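Local coordinates for protein glycerol dehydratase (Clostridium butyricum, PDB 1R9D) that dehydrates glycerol, probably to 3-hydroxypropionaldehyde, without coenzyme B12, as a member of the glycyl radical enzyme family, at residues V162-G170 with I431-T442; M338-Q347 with Q373-W381. All coordinates share one frame; numbering follows the deposited sequence.

Contact 1. Residues V162-G170 with I431-T442. With GOL (glycerol), chain C.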
loop_
_atom_site.group_PDB
_atom_site.type_symbol
_atom_site.label_atom_id
_atom_site.label_comp_id
_atom_site.label_asym_id
_atom_site.label_seq_id
_atom_site.Cartn_x
_atom_site.Cartn_y
_atom_site.Cartn_z
ATOM N N VAL A 162 -2.255 1.616 18.534
ATOM C CA VAL A 162 -1.107 0.891 19.072
ATOM C C VAL A 162 -0.527 1.549 20.326
ATOM O O VAL A 162 -0.647 1.015 21.432
ATOM C CB VAL A 162 0.003 0.764 18.001
ATOM C CG1 VAL A 162 1.233 0.053 18.588
ATOM C CG2 VAL A 162 -0.537 0.008 16.796
ATOM N N GLY A 163 0.088 2.715 20.161
ATOM C CA GLY A 163 0.677 3.387 21.305
ATOM C C GLY A 163 1.901 2.629 21.794
ATOM O O GLY A 163 2.766 2.268 20.990
ATOM N N HIS A 164 1.972 2.394 23.103
ATOM C CA HIS A 164 3.090 1.680 23.734
ATOM C C HIS A 164 4.425 2.228 23.272
ATOM O O HIS A 164 5.239 1.527 22.656
ATOM C CB HIS A 164 2.997 0.182 23.439
ATOM C CG HIS A 164 1.837 -0.475 24.113
ATOM N ND1 HIS A 164 0.530 -0.200 23.774
ATOM C CD2 HIS A 164 1.783 -1.313 25.176
ATOM C CE1 HIS A 164 -0.280 -0.837 24.602
ATOM N NE2 HIS A 164 0.456 -1.519 25.461
ATOM N N VAL A 165 4.660 3.486 23.612
ATOM C CA VAL A 165 5.869 4.155 23.178
ATOM C C VAL A 165 6.194 5.363 24.046
ATOM O O VAL A 165 5.305 5.977 24.635
ATOM C CB VAL A 165 5.677 4.617 21.704
ATOM C CG1 VAL A 165 4.470 5.550 21.624
ATOM C CG2 VAL A 165 6.921 5.318 21.177
ATOM N N SER A 166 7.482 5.668 24.152
ATOM C CA SER A 166 7.937 6.847 24.869
ATOM C C SER A 166 8.702 7.616 23.796
ATOM O O SER A 166 9.789 7.201 23.387
ATOM C CB SER A 166 8.871 6.485 26.021
ATOM O OG SER A 166 9.279 7.659 26.707
ATOM N N VAL A 167 8.119 8.713 23.316
ATOM C CA VAL A 167 8.755 9.508 22.274
ATOM C C VAL A 167 9.939 10.303 22.801
ATOM O O VAL A 167 10.217 10.307 24.000
ATOM C CB VAL A 167 7.751 10.479 21.610
ATOM C CG1 VAL A 167 6.567 9.698 21.065
ATOM C CG2 VAL A 167 7.291 11.534 22.611
ATOM N N ASP A 168 10.638 10.976 21.894
ATOM C CA ASP A 168 11.800 11.771 22.261
ATOM C C ASP A 168 11.341 13.120 22.825
ATOM O O ASP A 168 11.552 14.161 22.196
ATOM C CB ASP A 168 12.678 12.001 21.029
ATOM C CG ASP A 168 14.105 12.376 21.384
ATOM O OD1 ASP A 168 14.345 12.861 22.514
ATOM O OD2 ASP A 168 14.995 12.199 20.521
ATOM N N TYR A 169 10.713 13.097 24.001
ATOM C CA TYR A 169 10.229 14.328 24.629
ATOM C C TYR A 169 11.351 15.350 24.771
ATOM O O TYR A 169 11.153 16.540 24.528
ATOM C CB TYR A 169 9.646 14.051 26.025
ATOM C CG TYR A 169 8.376 13.225 26.059
ATOM C CD1 TYR A 169 8.423 11.841 26.244
ATOM C CD2 TYR A 169 7.122 13.831 25.938
ATOM C CE1 TYR A 169 7.251 11.080 26.312
ATOM C CE2 TYR A 169 5.943 13.080 26.007
ATOM C CZ TYR A 169 6.017 11.706 26.196
ATOM O OH TYR A 169 4.860 10.965 26.283
ATOM N N GLY A 170 12.528 14.877 25.173
ATOM C CA GLY A 170 13.667 15.757 25.361
ATOM C C GLY A 170 14.045 16.556 24.130
ATOM O O GLY A 170 14.413 17.726 24.232
ATOM N N ILE A 431 7.539 0.983 29.496
ATOM C CA ILE A 431 6.322 1.242 28.730
ATOM C C ILE A 431 5.159 0.510 29.397
ATOM O O ILE A 431 5.292 -0.650 29.768
ATOM C CB ILE A 431 6.438 0.710 27.283
ATOM C CG1 ILE A 431 7.605 1.393 26.568
ATOM C CG2 ILE A 431 5.121 0.933 26.531
ATOM C CD1 ILE A 431 7.544 2.919 26.600
ATOM N N GLY A 432 4.029 1.194 29.556
ATOM C CA GLY A 432 2.855 0.571 30.146
ATOM C C GLY A 432 3.008 -0.031 31.534
ATOM O O GLY A 432 3.112 0.689 32.524
ATOM N N CYS A 433 3.012 -1.358 31.607
ATOM C CA CYS A 433 3.139 -2.049 32.887
ATOM C C CYS A 433 4.568 -2.406 33.288
ATOM O O CYS A 433 5.034 -2.000 34.351
ATOM C CB CYS A 433 2.306 -3.329 32.873
ATOM S SG CYS A 433 0.518 -3.070 32.791
ATOM N N VAL A 434 5.254 -3.170 32.442
ATOM C CA VAL A 434 6.621 -3.603 32.749
ATOM C C VAL A 434 7.527 -3.769 31.524
ATOM O O VAL A 434 8.584 -4.388 31.620
ATOM C CB VAL A 434 6.602 -4.966 33.491
ATOM C CG1 VAL A 434 5.917 -4.829 34.843
ATOM C CG2 VAL A 434 5.881 -6.007 32.641
ATOM N N GLU A 435 7.135 -3.203 30.390
ATOM C CA GLU A 435 7.901 -3.357 29.150
ATOM C C GLU A 435 9.024 -2.326 28.928
ATOM O O GLU A 435 8.768 -1.145 28.700
ATOM C CB GLU A 435 6.918 -3.350 27.967
ATOM C CG GLU A 435 5.658 -4.230 28.204
ATOM C CD GLU A 435 4.405 -3.427 28.594
ATOM O OE1 GLU A 435 3.839 -2.739 27.715
ATOM O OE2 GLU A 435 3.981 -3.480 29.775
ATOM N N PRO A 436 10.293 -2.772 28.966
ATOM C CA PRO A 436 11.423 -1.855 28.773
ATOM C C PRO A 436 11.744 -1.486 27.324
ATOM O O PRO A 436 11.542 -2.281 26.408
ATOM C CB PRO A 436 12.607 -2.590 29.422
ATOM C CG PRO A 436 12.073 -3.946 29.840
ATOM C CD PRO A 436 10.763 -4.153 29.140
ATOM N N GLN A 437 12.266 -0.278 27.126
ATOM C CA GLN A 437 12.658 0.171 25.789
ATOM C C GLN A 437 13.542 1.413 25.872
ATOM O O GLN A 437 13.587 2.090 26.897
ATOM C CB GLN A 437 11.425 0.505 24.923
ATOM C CG GLN A 437 10.963 1.983 25.030
ATOM C CD GLN A 437 9.917 2.403 23.992
ATOM O OE1 GLN A 437 9.700 3.601 23.771
ATOM N NE2 GLN A 437 9.257 1.432 23.368
ATOM N N LYS A 438 14.261 1.687 24.787
ATOM C CA LYS A 438 15.088 2.885 24.695
ATOM C C LYS A 438 14.106 3.923 24.147
ATOM O O LYS A 438 13.649 3.818 23.007
ATOM C CB LYS A 438 16.237 2.672 23.702
ATOM C CG LYS A 438 16.854 3.964 23.171
ATOM C CD LYS A 438 17.428 4.843 24.277
ATOM C CE LYS A 438 18.065 6.085 23.669
ATOM N NZ LYS A 438 18.736 6.950 24.675
ATOM N N PRO A 439 13.756 4.930 24.957
ATOM C CA PRO A 439 12.814 5.945 24.483
ATOM C C PRO A 439 13.335 6.718 23.278
ATOM O O PRO A 439 14.543 6.930 23.140
ATOM C CB PRO A 439 12.638 6.853 25.700
ATOM C CG PRO A 439 12.916 5.942 26.868
ATOM C CD PRO A 439 14.121 5.171 26.365
ATOM N N GLY A 440 12.412 7.130 22.414
ATOM C CA GLY A 440 12.764 7.906 21.238
ATOM C C GLY A 440 13.447 7.172 20.100
ATOM O O GLY A 440 13.894 7.809 19.147
ATOM N N LYS A 441 13.527 5.849 20.181
ATOM C CA LYS A 441 14.181 5.065 19.135
ATOM C C LYS A 441 13.503 3.729 18.866
ATOM O O LYS A 441 13.993 2.946 18.052
ATOM C CB LYS A 441 15.633 4.778 19.522
ATOM C CG LYS A 441 16.514 5.994 19.729
ATOM C CD LYS A 441 17.966 5.555 19.884
ATOM C CE LYS A 441 18.910 6.746 19.969
ATOM N NZ LYS A 441 20.333 6.308 20.089
ATOM N N THR A 442 12.361 3.489 19.507
ATOM C CA THR A 442 11.687 2.195 19.398
ATOM C C THR A 442 10.204 2.146 19.020
ATOM O O THR A 442 9.424 3.020 19.393
ATOM C CB THR A 442 11.799 1.452 20.760
ATOM O OG1 THR A 442 13.136 1.570 21.263
ATOM C CG2 THR A 442 11.436 -0.018 20.620
HETATM C C1 GOL C . -1.707 -3.339 29.836
HETATM O O1 GOL C . -1.530 -4.710 29.526
HETATM C C2 GOL C . -0.899 -2.439 28.896
HETATM O O2 GOL C . -1.278 -2.678 27.533
HETATM C C3 GOL C . 0.592 -2.721 29.077
HETATM O O3 GOL C . 1.373 -1.850 28.273
HETATM O O HOH W 1 7.423 1.695 21.046
HETATM O O HOH W 2 16.006 9.771 20.029
#
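His164 and Glu435 hold one glycerol by different hydroxyls. His164 NE2 donates to glycerol O2 at 2.9 Å, and glycerol O3 donates to Glu435 OE1 at 2.7 Å. Both glycerol O2 and Glu435 OE1 lie at the edge of the imidazole, near its plane, while ring and carboxylate planes stand 40° apart. A bond from His164 ND1 to Val162 O fixes the ring's rotation; Asp447, Ser282 and His281 also bind the glycerol. Because its chain bends at CG (chi2 101°), Glu435 turns OE2 back to the backbone, where the N-H groups of Cys433 and Val434 reach it from one face of the carboxylate plane.

Glu435 thereby braces the loop of a small antiparallel hairpin, strands 429-431 and 435-437. That loop brings Cys433 SG to 3.7 Å from glycerol C1, consistent with the cysteine loop of glycyl radical enzymes.

Further along, Ser166 is gripped by its backbone. Gly440 N, in the type II turn Lys438-Lys441, donates to Ser166 O at 2.8 Å, and Ser166 N meets Gln437 OE1 at 3.1 Å from above the amide plane. Gln437 NE2 binds His446 and a water that also meets His164 O and Thr442 O. A second water links Asp168 OD2 to Gly440 O, while Asp168 OD1 caps Lys171 N of helix 169-190.

Van der Waals contacts complete the interface. Ile431 CG2 presses on His164 CA at 3.5 Å, and its CD1 reaches Ser166 N. The CB of Pro439 lies alongside Ser166 OG at 3.6 Å, a hydroxyl bonded to Ser284 O.

Contact 2. Residues M338-Q347 with Q373-W381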
loop_
_atom_site.group_PDB
_atom_site.type_symbol
_atom_site.label_atom_id
_atom_site.label_comp_id
_atom_site.label_asym_id
_atom_site.label_seq_id
_atom_site.Cartn_x
_atom_site.Cartn_y
_atom_site.Cartn_z
ATOM N N MET A 338 -4.834 3.964 31.549
ATOM C CA MET A 338 -4.151 4.499 30.370
ATOM C C MET A 338 -2.709 3.996 30.352
ATOM O O MET A 338 -2.019 4.102 29.335
ATOM C CB MET A 338 -4.159 6.032 30.361
ATOM C CG MET A 338 -5.527 6.639 30.050
ATOM S SD MET A 338 -6.336 5.913 28.617
ATOM C CE MET A 338 -5.198 6.356 27.283
ATOM N N TYR A 339 -2.261 3.467 31.488
ATOM C CA TYR A 339 -0.905 2.916 31.626
ATOM C C TYR A 339 0.244 3.835 31.202
ATOM O O TYR A 339 1.153 3.409 30.490
ATOM C CB TYR A 339 -0.793 1.609 30.833
ATOM C CG TYR A 339 -1.899 0.611 31.091
ATOM C CD1 TYR A 339 -3.042 0.584 30.291
ATOM C CD2 TYR A 339 -1.807 -0.307 32.140
ATOM C CE1 TYR A 339 -4.063 -0.330 30.524
ATOM C CE2 TYR A 339 -2.826 -1.226 32.383
ATOM C CZ TYR A 339 -3.948 -1.234 31.576
ATOM O OH TYR A 339 -4.957 -2.139 31.818
ATOM N N GLN A 340 0.223 5.086 31.649
ATOM C CA GLN A 340 1.278 6.033 31.299
ATOM C C GLN A 340 2.411 5.908 32.317
ATOM O O GLN A 340 2.403 6.562 33.365
ATOM C CB GLN A 340 0.701 7.452 31.293
ATOM C CG GLN A 340 -0.503 7.581 30.369
ATOM C CD GLN A 340 -1.355 8.797 30.674
ATOM O OE1 GLN A 340 -1.430 9.736 29.879
ATOM N NE2 GLN A 340 -2.002 8.784 31.834
ATOM N N ASN A 341 3.393 5.066 32.004
ATOM C CA ASN A 341 4.494 4.840 32.923
ATOM C C ASN A 341 5.534 5.949 32.917
ATOM O O ASN A 341 6.023 6.366 31.863
ATOM C CB ASN A 341 5.165 3.488 32.624
ATOM C CG ASN A 341 5.888 2.916 33.836
ATOM O OD1 ASN A 341 6.858 3.489 34.319
ATOM N ND2 ASN A 341 5.397 1.790 34.342
ATOM N N LEU A 342 5.858 6.428 34.112
ATOM C CA LEU A 342 6.852 7.479 34.297
ATOM C C LEU A 342 7.838 6.909 35.310
ATOM O O LEU A 342 7.448 6.511 36.403
ATOM C CB LEU A 342 6.179 8.752 34.832
ATOM C CG LEU A 342 7.032 10.017 34.978
ATOM C CD1 LEU A 342 6.126 11.257 34.948
ATOM C CD2 LEU A 342 7.831 9.955 36.273
ATOM N N ILE A 343 9.116 6.867 34.946
ATOM C CA ILE A 343 10.126 6.285 35.823
ATOM C C ILE A 343 11.215 7.274 36.238
ATOM O O ILE A 343 11.551 8.192 35.490
ATOM C CB ILE A 343 10.760 5.054 35.112
ATOM C CG1 ILE A 343 11.553 4.196 36.099
ATOM C CG2 ILE A 343 11.663 5.519 33.984
ATOM C CD1 ILE A 343 11.722 2.765 35.617
ATOM N N VAL A 344 11.750 7.103 37.445
ATOM C CA VAL A 344 12.813 7.976 37.914
ATOM C C VAL A 344 13.964 7.176 38.516
ATOM O O VAL A 344 13.794 6.014 38.902
ATOM C CB VAL A 344 12.304 9.025 38.950
ATOM C CG1 VAL A 344 11.222 9.888 38.310
ATOM C CG2 VAL A 344 11.783 8.340 40.206
ATOM N N GLY A 345 15.134 7.800 38.573
ATOM C CA GLY A 345 16.307 7.140 39.118
ATOM C C GLY A 345 17.007 6.283 38.080
ATOM O O GLY A 345 16.657 6.316 36.898
ATOM N N GLY A 346 17.988 5.501 38.522
ATOM C CA GLY A 346 18.716 4.648 37.602
ATOM C C GLY A 346 20.082 5.216 37.267
ATOM O O GLY A 346 20.568 6.113 37.945
ATOM N N GLN A 347 20.706 4.695 36.218
ATOM C CA GLN A 347 22.025 5.168 35.818
ATOM C C GLN A 347 21.968 5.849 34.461
ATOM O O GLN A 347 20.950 5.770 33.766
ATOM C CB GLN A 347 23.014 3.991 35.791
ATOM C CG GLN A 347 22.582 2.815 34.930
ATOM C CD GLN A 347 23.418 1.561 35.172
ATOM O OE1 GLN A 347 24.604 1.517 34.846
ATOM N NE2 GLN A 347 22.796 0.537 35.749
ATOM N N GLN A 373 -2.899 7.622 38.071
ATOM C CA GLN A 373 -1.837 7.982 37.141
ATOM C C GLN A 373 -0.968 9.120 37.666
ATOM O O GLN A 373 -1.407 9.926 38.492
ATOM C CB GLN A 373 -2.445 8.384 35.791
ATOM C CG GLN A 373 -3.156 7.250 35.082
ATOM C CD GLN A 373 -2.180 6.236 34.516
ATOM O OE1 GLN A 373 -1.459 6.524 33.562
ATOM N NE2 GLN A 373 -2.140 5.048 35.113
ATOM N N PRO A 374 0.292 9.184 37.211
ATOM C CA PRO A 374 0.876 8.234 36.257
ATOM C C PRO A 374 1.332 6.978 36.988
ATOM O O PRO A 374 1.375 6.950 38.220
ATOM C CB PRO A 374 2.054 9.008 35.690
ATOM C CG PRO A 374 2.520 9.777 36.889
ATOM C CD PRO A 374 1.221 10.299 37.464
ATOM N N SER A 375 1.655 5.938 36.227
ATOM C CA SER A 375 2.138 4.695 36.812
ATOM C C SER A 375 3.594 4.979 37.162
ATOM O O SER A 375 4.497 4.728 36.358
ATOM C CB SER A 375 2.037 3.557 35.793
ATOM O OG SER A 375 0.681 3.286 35.462
ATOM N N LEU A 376 3.806 5.528 38.357
ATOM C CA LEU A 376 5.140 5.896 38.825
ATOM C C LEU A 376 6.014 4.679 39.108
ATOM O O LEU A 376 5.577 3.714 39.740
ATOM C CB LEU A 376 5.033 6.762 40.083
ATOM C CG LEU A 376 6.340 7.320 40.653
ATOM C CD1 LEU A 376 7.059 8.150 39.599
ATOM C CD2 LEU A 376 6.041 8.171 41.878
ATOM N N SER A 377 7.262 4.756 38.658
ATOM C CA SER A 377 8.209 3.659 38.804
ATOM C C SER A 377 9.594 4.167 39.169
ATOM O O SER A 377 9.893 5.348 39.009
ATOM C CB SER A 377 8.301 2.902 37.478
ATOM O OG SER A 377 7.027 2.454 37.052
ATOM N N VAL A 378 10.446 3.269 39.658
ATOM C CA VAL A 378 11.809 3.641 39.995
ATOM C C VAL A 378 12.766 2.556 39.498
ATOM O O VAL A 378 12.439 1.369 39.508
ATOM C CB VAL A 378 12.022 3.824 41.530
ATOM C CG1 VAL A 378 11.073 4.899 42.074
ATOM C CG2 VAL A 378 11.812 2.502 42.256
ATOM N N ARG A 379 13.931 2.972 39.026
ATOM C CA ARG A 379 14.938 2.024 38.565
ATOM C C ARG A 379 15.881 1.805 39.737
ATOM O O ARG A 379 16.199 2.745 40.465
ATOM C CB ARG A 379 15.704 2.589 37.366
ATOM C CG ARG A 379 14.959 2.451 36.050
ATOM C CD ARG A 379 15.720 3.082 34.894
ATOM N NE ARG A 379 17.110 2.638 34.854
ATOM C CZ ARG A 379 17.958 2.938 33.879
ATOM N NH1 ARG A 379 17.553 3.677 32.853
ATOM N NH2 ARG A 379 19.219 2.516 33.939
ATOM N N ILE A 380 16.321 0.564 39.919
ATOM C CA ILE A 380 17.221 0.210 41.009
ATOM C C ILE A 380 18.429 -0.517 40.427
ATOM O O ILE A 380 18.277 -1.343 39.534
ATOM C CB ILE A 380 16.518 -0.746 42.013
ATOM C CG1 ILE A 380 15.290 -0.059 42.624
ATOM C CG2 ILE A 380 17.492 -1.197 43.096
ATOM C CD1 ILE A 380 15.610 1.181 43.442
ATOM N N TRP A 381 19.624 -0.187 40.902
ATOM C CA TRP A 381 20.822 -0.870 40.436
ATOM C C TRP A 381 21.809 -1.022 41.589
ATOM O O TRP A 381 21.529 -0.582 42.704
ATOM C CB TRP A 381 21.454 -0.146 39.233
ATOM C CG TRP A 381 22.078 1.185 39.502
ATOM C CD1 TRP A 381 21.454 2.323 39.937
ATOM C CD2 TRP A 381 23.446 1.541 39.269
ATOM N NE1 TRP A 381 22.352 3.369 39.981
ATOM C CE2 TRP A 381 23.581 2.913 39.574
ATOM C CE3 TRP A 381 24.570 0.831 38.826
ATOM C CZ2 TRP A 381 24.798 3.592 39.451
ATOM C CZ3 TRP A 381 25.782 1.505 38.701
ATOM C CH2 TRP A 381 25.885 2.874 39.014
HETATM O O HOH W 3 18.454 3.707 41.311
#
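Gln373 OE1 accepts twice from Gln340, from backbone N and from NE2, each at 2.9 Å. Both donors lie in its carbonyl plane on lone pairs, the two amides are nearly coplanar (13° apart), and the donors fix the Gln373 amide's rotation. Gln340 OE1 is bonded to His271, NE2 also to Leu318 O. Beyond a cis peptide before Pro374, strands 341-344 and 375-380 run parallel in close register: Leu342 N and Val344 N donate to Ser375 O and Ser377 O, while Leu342 O and Val344 O accept from Ser377 N and Arg379 N.

This central part is tightly packed. On one face, Asn341, with CG anti to its own N (chi1 -156°), swings OD1 over the neighbouring strand to accept from Ser377 OG at 2.9 Å. Ile343 CD1 on the same face abuts Arg379 CG at 3.3 Å, its chain crossing the arginine's at about a right angle. The other face is purely apolar: Leu342 CD2 touches Leu376 CD1 at 3.9 Å and Val344 CG2 meets Val378 CG1 at 4.0 Å, with helix 357-369 packed on Val344, Leu376 and Val378.

Past Val344 the pairing gives way to looser contacts. One face of the Arg379 guanidinium lies against the Gly346-Gln347 backbone, while NH2 forms a salt bridge with Asp408. A water accepts weakly from Gly346 N and donates to Arg379 O at 2.6 Å. Next to the partly exposed Trp381, Gln347 CB sits over its six-membered ring as a CH-pi contact, 4.1 Å from the centroid; Trp381 NE1 is bonded to Asp353. The two parallel strands, with helix 357-369 between them in sequence, form a beta-alpha-beta unit, the kind of repeat from which the barrel of the pyruvate formate-lyase family is built.

How the contacts relate
Along the chain the order is 162-170, 338-347, 373-381, 431-442, so both halves of contact 2 fall between those of contact 1. The centres are about 12 Å apart and all four segments belong to the pyruvate formate lyase-like region. The hairpin of contact 1 meets the start of strand 341-344: Gly432 O probably accepts from Asn341 ND2 at 3.1 Å, and Cys433 SG packs on Tyr339 CD2 at 3.7 Å. The loop carrying Cys433 thus packs against the N-terminal end of strand 341-344. Glycerol lies at this junction, bound by contact 1 and with Tyr339 CE2 3.5 Å from glycerol C1.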